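Local structure of uncharacterized protein YLR132C (Kluyveromyces marxianus, 6PGL) at residues A[57-62]-A[155-160]. The protein binds uridine-5'-monophosphate in a cleft between two sheets and is probably a nuclease of the 2H clan, likely a U6 snRNA phosphodiesterase. Numbering follows the deposited sequence.
Sequences KPLHVS and VSFGVA. With U5P (uridine-5'-monophosphate), chain E.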
loop_
_atom_site.group_PDB
_atom_site.type_symbol
_atom_site.label_atom_id
_atom_site.label_comp_id
_atom_site.label_asym_id
_atom_site.label_seq_id
_atom_site.Cartn_x
_atom_site.Cartn_y
_atom_site.Cartn_z
ATOM N N LYS A 57 0.424 13.173 -4.622
ATOM C CA LYS A 57 0.895 12.434 -3.459
ATOM C C LYS A 57 1.383 11.077 -3.941
ATOM O O LYS A 57 0.674 10.419 -4.712
ATOM C CB LYS A 57 -0.228 12.238 -2.395
ATOM C CG LYS A 57 -0.668 13.492 -1.694
ATOM C CD LYS A 57 0.495 14.122 -0.912
ATOM C CE LYS A 57 0.073 15.306 -0.052
ATOM N NZ LYS A 57 1.168 15.681 0.915
ATOM N N PRO A 58 2.556 10.616 -3.537
ATOM C CA PRO A 58 3.008 9.310 -4.021
ATOM C C PRO A 58 2.144 8.177 -3.473
ATOM O O PRO A 58 1.548 8.285 -2.400
ATOM C CB PRO A 58 4.450 9.219 -3.515
ATOM C CG PRO A 58 4.517 10.176 -2.382
ATOM C CD PRO A 58 3.576 11.292 -2.718
ATOM N N LEU A 59 2.039 7.104 -4.263
ATOM C CA LEU A 59 1.485 5.842 -3.797
ATOM C C LEU A 59 2.614 5.017 -3.183
ATOM O O LEU A 59 3.767 5.465 -3.100
ATOM C CB LEU A 59 0.781 5.088 -4.930
ATOM C CG LEU A 59 -0.319 5.875 -5.627
ATOM C CD1 LEU A 59 -1.003 5.073 -6.729
ATOM C CD2 LEU A 59 -1.334 6.415 -4.620
ATOM N N HIS A 60 2.295 3.808 -2.709
ATOM C CA HIS A 60 3.331 2.989 -2.083
ATOM C C HIS A 60 3.021 1.508 -2.228
ATOM O O HIS A 60 1.879 1.105 -2.485
ATOM C CB HIS A 60 3.525 3.341 -0.584
ATOM C CG HIS A 60 2.339 3.024 0.285
ATOM N ND1 HIS A 60 1.306 3.917 0.490
ATOM C CD2 HIS A 60 2.031 1.921 1.017
ATOM C CE1 HIS A 60 0.405 3.373 1.298
ATOM N NE2 HIS A 60 0.821 2.162 1.631
ATOM N N VAL A 61 4.084 0.700 -2.140
ATOM C CA VAL A 61 3.985 -0.730 -1.877
ATOM C C VAL A 61 4.488 -0.935 -0.451
ATOM O O VAL A 61 5.671 -0.720 -0.178
ATOM C CB VAL A 61 4.792 -1.580 -2.884
ATOM C CG1 VAL A 61 4.557 -3.107 -2.643
ATOM C CG2 VAL A 61 4.465 -1.208 -4.315
ATOM N N SER A 62 3.610 -1.363 0.458
ATOM C CA SER A 62 4.068 -1.760 1.779
ATOM C C SER A 62 4.936 -3.003 1.659
ATOM O O SER A 62 4.626 -3.920 0.887
ATOM C CB SER A 62 2.899 -2.058 2.723
ATOM O OG SER A 62 2.035 -0.943 2.889
ATOM N N VAL A 155 -0.739 -2.285 -4.583
ATOM C CA VAL A 155 -0.781 -0.828 -4.525
ATOM C C VAL A 155 -2.235 -0.423 -4.303
ATOM O O VAL A 155 -3.114 -0.845 -5.058
ATOM C CB VAL A 155 -0.252 -0.188 -5.824
ATOM C CG1 VAL A 155 -0.435 1.329 -5.765
ATOM C CG2 VAL A 155 1.244 -0.549 -6.072
ATOM N N SER A 156 -2.492 0.395 -3.276
ATOM C CA SER A 156 -3.818 0.983 -3.101
ATOM C C SER A 156 -3.934 2.278 -3.885
ATOM O O SER A 156 -3.016 3.108 -3.879
ATOM C CB SER A 156 -4.111 1.266 -1.630
ATOM O OG SER A 156 -4.215 0.038 -0.935
ATOM N N PHE A 157 -5.086 2.456 -4.550
ATOM C CA PHE A 157 -5.307 3.623 -5.384
ATOM C C PHE A 157 -6.373 4.577 -4.846
ATOM O O PHE A 157 -6.328 5.772 -5.171
ATOM C CB PHE A 157 -5.688 3.174 -6.806
ATOM C CG PHE A 157 -4.539 2.520 -7.549
ATOM C CD1 PHE A 157 -3.538 3.293 -8.091
ATOM C CD2 PHE A 157 -4.458 1.142 -7.665
ATOM C CE1 PHE A 157 -2.467 2.712 -8.769
ATOM C CE2 PHE A 157 -3.392 0.549 -8.350
ATOM C CZ PHE A 157 -2.402 1.351 -8.917
ATOM N N GLY A 158 -7.309 4.095 -4.027
ATOM C CA GLY A 158 -8.335 4.953 -3.453
ATOM C C GLY A 158 -8.769 4.361 -2.131
ATOM O O GLY A 158 -8.492 3.190 -1.837
ATOM N N VAL A 159 -9.439 5.182 -1.320
ATOM C CA VAL A 159 -9.875 4.743 -0.003
ATOM C C VAL A 159 -11.256 5.323 0.295
ATOM O O VAL A 159 -11.497 6.520 0.101
ATOM C CB VAL A 159 -8.852 5.129 1.094
ATOM C CG1 VAL A 159 -8.669 6.648 1.207
ATOM C CG2 VAL A 159 -9.261 4.515 2.437
ATOM N N ALA A 160 -12.161 4.465 0.763
ATOM C CA ALA A 160 -13.502 4.853 1.138
ATOM C C ALA A 160 -13.714 4.582 2.616
ATOM O O ALA A 160 -13.151 3.637 3.180
ATOM C CB ALA A 160 -14.535 4.059 0.308
HETATM N N1 U5P E . -4.372 -5.289 4.355
HETATM C C2 U5P E . -5.323 -6.340 4.486
HETATM N N3 U5P E . -5.019 -7.570 4.066
HETATM C C4 U5P E . -3.830 -7.832 3.533
HETATM C C5 U5P E . -2.878 -6.824 3.404
HETATM C C6 U5P E . -3.172 -5.539 3.833
HETATM O O2 U5P E . -6.467 -6.149 4.976
HETATM O O4 U5P E . -3.602 -9.000 3.151
HETATM C "C1'" U5P E . -4.701 -3.936 4.828
HETATM C "C2'" U5P E . -3.589 -3.284 5.634
HETATM O "O2'" U5P E . -3.650 -3.691 6.980
HETATM C "C3'" U5P E . -3.864 -1.795 5.428
HETATM C "C4'" U5P E . -4.595 -1.730 4.081
HETATM O "O3'" U5P E . -4.725 -1.338 6.468
HETATM O "O4'" U5P E . -4.919 -3.096 3.718
HETATM C "C5'" U5P E . -3.826 -1.073 2.957
HETATM O "O5'" U5P E . -2.423 -1.281 3.077
HETATM P P U5P E . -1.390 -0.558 2.100
HETATM O O1P U5P E . -0.201 -1.466 2.102
HETATM O O2P U5P E . -2.087 -0.449 0.757
HETATM O O3P U5P E . -1.097 0.742 2.797
HETATM O O HOH W 1 -0.817 3.599 -2.203
HETATM O O HOH W 2 -0.604 0.999 -1.256
#
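His60 and Ser156, from two strands that do not pair directly, meet across the phosphate of the bound uridine-5'-monophosphate. His60 NE2 donates to U5P O3P at 2.7 Å, with an N-H...O angle of 152° and the oxygen near the ring plane, at its edge. Ser156 OG donates to U5P O2P at 2.8 Å, while Ser62 OG, on the same strand as His60, donates to U5P O1P in a bond so short that its length is doubtful. U5P is also hydrogen-bonded to His154 NE2, from the strand of Ser156. With CG set between its backbone N and carbonyl carbon (chi1 66°), the His60 ring swings out from its strand, and NE2 meets the phosphate.

Water takes the place of direct backbone bonds between the strands. One water accepts from His60 N and donates to Ser156 O at 2.8 Å. A second accepts from Ser156 N and donates to His60 O and to U5P O2P, joining both backbones to the phosphate; it sits 3.4 Å above the His60 ring, over its centre. An alanine here removes NE2, and would probably leave U5P O3P without this partner and the second water without the ring beneath it.

Behind this polar layer the packing is apolar. Leu59 CD1 lies 3.4 Å from both Phe157 CD1 and CE1, approaching that side of the ring obliquely, while Val155 CG1 covers a face, offset toward the rim. Val61 CG2 meets Val155 CG2 at 3.7 Å. Val96 and Leu98 of strand 94-99 extend this core. Farther out, Leu59 and Val61 bond through their backbones to strand 9-16, and Val155 to Val117, so the segments belong to separate antiparallel sheets. The strands run at 144°, and Val61 and Val155, their CA atoms 5.5 Å apart, set His60-Val61-Ser62 against His154-Val155-Ser156, consistent with the paired HxS motifs of the 2H phosphoesterase fold, whose two lobes flank the nucleotide cleft.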